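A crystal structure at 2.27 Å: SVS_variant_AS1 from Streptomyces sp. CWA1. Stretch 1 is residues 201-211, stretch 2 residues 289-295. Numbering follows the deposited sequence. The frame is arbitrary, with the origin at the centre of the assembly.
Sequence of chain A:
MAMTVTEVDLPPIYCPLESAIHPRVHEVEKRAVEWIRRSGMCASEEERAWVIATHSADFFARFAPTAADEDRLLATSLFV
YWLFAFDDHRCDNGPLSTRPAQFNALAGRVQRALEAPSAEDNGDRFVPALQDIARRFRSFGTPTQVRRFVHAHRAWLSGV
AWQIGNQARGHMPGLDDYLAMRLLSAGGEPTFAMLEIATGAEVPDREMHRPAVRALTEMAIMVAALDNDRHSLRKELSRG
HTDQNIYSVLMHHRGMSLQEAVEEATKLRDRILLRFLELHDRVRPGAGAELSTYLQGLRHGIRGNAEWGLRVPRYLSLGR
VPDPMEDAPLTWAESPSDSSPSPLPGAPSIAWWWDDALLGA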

# COMPACT_ATOMS: atom_id res chain seq x y z
N ALA A 201 -16.10 13.75 -8.45
CA ALA A 201 -16.91 13.72 -7.22
C ALA A 201 -16.02 13.25 -6.04
O ALA A 201 -16.05 12.05 -5.76
N GLU A 202 -15.29 14.15 -5.36
CA GLU A 202 -14.42 13.80 -4.20
C GLU A 202 -15.23 13.25 -3.00
O GLU A 202 -15.96 14.02 -2.33
N VAL A 203 -15.05 11.96 -2.66
CA VAL A 203 -15.77 11.34 -1.50
C VAL A 203 -15.03 11.73 -0.22
O VAL A 203 -13.83 11.47 -0.12
N PRO A 204 -15.69 12.30 0.75
CA PRO A 204 -15.01 12.65 1.99
C PRO A 204 -14.46 11.42 2.72
O PRO A 204 -15.06 10.40 2.68
N ASP A 205 -13.32 11.55 3.36
CA ASP A 205 -12.68 10.46 4.12
C ASP A 205 -13.65 9.67 5.01
O ASP A 205 -13.67 8.50 4.99
N ARG A 206 -14.45 10.37 5.79
CA ARG A 206 -15.39 9.77 6.69
C ARG A 206 -16.40 8.88 6.01
O ARG A 206 -16.90 7.97 6.58
N GLU A 207 -16.66 9.12 4.75
CA GLU A 207 -17.60 8.29 3.97
C GLU A 207 -16.79 7.21 3.27
O GLU A 207 -17.20 6.07 3.28
N MET A 208 -15.69 7.58 2.66
CA MET A 208 -14.89 6.62 1.95
C MET A 208 -14.35 5.50 2.80
O MET A 208 -14.35 4.40 2.38
N HIS A 209 -13.92 5.82 4.01
CA HIS A 209 -13.32 4.85 4.91
C HIS A 209 -14.23 4.03 5.83
O HIS A 209 -13.76 3.24 6.56
N ARG A 210 -15.51 4.34 5.82
CA ARG A 210 -16.58 3.54 6.45
C ARG A 210 -16.37 2.06 6.12
O ARG A 210 -16.29 1.68 4.94
N PRO A 211 -16.25 1.20 7.15
CA PRO A 211 -16.13 -0.25 6.93
C PRO A 211 -17.13 -0.75 5.85
O PRO A 211 -16.71 -1.52 5.00
N ALA A 289 -24.11 12.77 -2.05
CA ALA A 289 -24.09 12.84 -3.54
C ALA A 289 -22.80 12.20 -4.09
O ALA A 289 -22.86 11.47 -5.10
N GLU A 290 -21.65 12.51 -3.50
CA GLU A 290 -20.33 11.99 -3.95
C GLU A 290 -20.26 10.48 -3.67
O GLU A 290 -19.84 9.75 -4.59
N LEU A 291 -20.70 10.01 -2.50
CA LEU A 291 -20.61 8.56 -2.15
C LEU A 291 -21.59 7.82 -3.04
O LEU A 291 -21.24 6.72 -3.51
N SER A 292 -22.76 8.42 -3.32
CA SER A 292 -23.78 7.83 -4.22
C SER A 292 -23.16 7.59 -5.60
O SER A 292 -23.33 6.51 -6.10
N THR A 293 -22.48 8.59 -6.14
CA THR A 293 -21.81 8.52 -7.46
C THR A 293 -20.79 7.36 -7.46
O THR A 293 -20.80 6.55 -8.40
N TYR A 294 -19.90 7.35 -6.47
CA TYR A 294 -18.90 6.27 -6.23
C TYR A 294 -19.63 4.91 -6.26
O TYR A 294 -19.25 4.07 -7.07
N LEU A 295 -20.65 4.74 -5.42
CA LEU A 295 -21.41 3.50 -5.37
C LEU A 295 -21.91 3.09 -6.75
O LEU A 295 -21.78 1.93 -7.15

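Stretch 2 is helical throughout, and it offers one side to a loop and short helix from stretch 1. No direct hydrogen bond crosses between them; the contact is built from van der Waals packing, one aromatic face and a bridging water.

The CA-to-CB bond of A289 points sideways and the residue touches nothing across the contact, but its carbonyl works inside the helix, taking a backbone hydrogen bond from T293 N and a second from the T293 hydroxyl.

E290 points toward the loop at the place where the backbones come nearest, its CA 5.0 Å from the CA of A201, which points toward the helix in turn. Its chi1 is m, and chi2, near 93°, lies between wells. E290 CG sits 3.5 Å from E202 O and 4.2 Å from A201 CB, while the side chain of E202 itself, chi1 t, starts away from the helix. The rule is that a glutamate's methylenes can pack against a loop carbonyl. The main chain of E290 matters as well: water 1 donates to E290 O at 2.7 Å and to A201 O at 2.9 Å. Two acceptors cannot bond each other, so a donor between them is the natural link.

L291, buried and pointing toward stretch 1, gives up the largest area of any residue here, 85 Å². With chi1 t and chi2 p, it meets three partners. Its CB lies 4.3 Å from V203 CG1, and its CD2 comes 3.5 Å from E207 OE1 and 4.1 Å from R210 NH1. E207 and R210, both chi1 m, point toward the helix. OE1 of E207 is hydrogen-bonded to a residue flanking the stretches; E207 OE2 lies 3.7 Å from R206 NH2, a long salt bridge of charges only, to a poorly ordered side chain.

S292 turns away and leaves the contact to its neighbours. T293, chi1 m, points back in. With its hydroxyl held by A289 O at 2.9 Å from OG1, its methyl CG2 packs 4.1 Å from A201 CB, a small-on-small fit.

Y294, chi1 t and chi2 67°, points toward stretch 1 and closes the contact. The CA-to-CB bond of V203, chi1 t, runs sideways to the helix; V203 CG2 lies 3.9 Å from both E290 O and Y294 CB. M208 also starts sideways, but chi1 t and chi2 p bring its end nearer, setting CE over one ring face, 3.8 Å from Y294 CE1, with SD 4.2 Å from the centroid of the Y294 ring. The phenol OH is satisfied elsewhere in the structure.

L295 is out of reach.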

# COMPACT_ATOMS: atom_id res chain seq x y z
CB ALA A 201 -18.16 12.88 -7.48
CB GLU A 202 -13.56 14.97 -3.72
CG GLU A 202 -12.47 14.49 -2.74
CD GLU A 202 -11.55 15.53 -2.07
OE1 GLU A 202 -11.92 16.76 -2.03
OE2 GLU A 202 -10.46 15.12 -1.59
CB VAL A 203 -15.86 9.81 -1.65
CG1 VAL A 203 -16.70 9.16 -0.56
CG2 VAL A 203 -16.33 9.43 -3.03
CB PRO A 204 -16.09 13.32 2.80
CG PRO A 204 -17.12 13.70 1.85
CD PRO A 204 -17.09 12.71 0.77
CB ASP A 205 -11.56 11.00 5.01
CG ASP A 205 -10.15 10.88 4.41
OD1 ASP A 205 -9.94 10.71 3.22
OD2 ASP A 205 -9.19 11.01 5.16
CB ARG A 206 -16.02 10.82 7.62
CG ARG A 206 -17.37 11.32 7.21
CD ARG A 206 -17.59 12.81 7.41
NE ARG A 206 -18.15 13.42 6.21
CZ ARG A 206 -19.38 13.22 5.76
NH1 ARG A 206 -20.22 12.45 6.42
NH2 ARG A 206 -19.78 13.79 4.64
CB GLU A 207 -18.43 9.12 2.99
CG GLU A 207 -19.61 9.85 3.63
CD GLU A 207 -20.59 10.44 2.62
OE1 GLU A 207 -21.81 10.00 2.57
OE2 GLU A 207 -20.14 11.33 1.86
CB MET A 208 -13.74 7.29 1.21
CG MET A 208 -13.01 6.39 0.23
SD MET A 208 -13.97 5.46 -0.97
CE MET A 208 -13.56 6.28 -2.47
CB HIS A 209 -12.11 5.43 5.60
CG HIS A 209 -11.10 5.99 4.66
ND1 HIS A 209 -10.59 5.27 3.61
CD2 HIS A 209 -10.54 7.20 4.57
CE1 HIS A 209 -9.74 6.00 2.94
NE2 HIS A 209 -9.70 7.19 3.51
CB ARG A 210 -17.98 3.97 5.99
CG ARG A 210 -18.54 5.21 6.66
CD ARG A 210 -19.88 5.57 6.03
NE ARG A 210 -20.86 4.57 6.37
CZ ARG A 210 -22.10 4.47 5.87
NH1 ARG A 210 -22.51 5.30 4.94
NH2 ARG A 210 -22.89 3.49 6.29
CB PRO A 211 -16.35 -0.78 8.36
CG PRO A 211 -15.63 0.24 9.21
CD PRO A 211 -16.09 1.55 8.58
CB ALA A 289 -24.25 14.29 -3.97
CB GLU A 290 -19.21 12.77 -3.28
CG GLU A 290 -19.21 14.26 -3.64
CD GLU A 290 -19.96 15.17 -2.69
OE1 GLU A 290 -20.49 14.67 -1.66
OE2 GLU A 290 -20.01 16.39 -2.97
CB LEU A 291 -20.92 8.32 -0.67
CG LEU A 291 -21.04 6.86 -0.21
CD1 LEU A 291 -19.76 6.07 -0.43
CD2 LEU A 291 -21.45 6.80 1.25
CB SER A 292 -25.02 8.69 -4.31
OG SER A 292 -25.62 8.78 -3.04
CB THR A 293 -21.19 9.88 -7.76
OG1 THR A 293 -22.26 10.81 -7.83
CG2 THR A 293 -20.40 9.87 -9.04
CB TYR A 294 -18.14 6.50 -4.92
CG TYR A 294 -17.16 5.40 -4.60
CD1 TYR A 294 -16.04 5.20 -5.38
CD2 TYR A 294 -17.38 4.52 -3.55
CE1 TYR A 294 -15.16 4.17 -5.13
CE2 TYR A 294 -16.49 3.52 -3.25
CZ TYR A 294 -15.38 3.32 -4.05
OH TYR A 294 -14.51 2.31 -3.78
CB LEU A 295 -22.59 3.64 -4.41
CG LEU A 295 -22.25 3.82 -2.93
CD1 LEU A 295 -23.49 3.64 -2.06
CD2 LEU A 295 -21.16 2.84 -2.51
O HOH W 1 -17.67 9.66 -6.26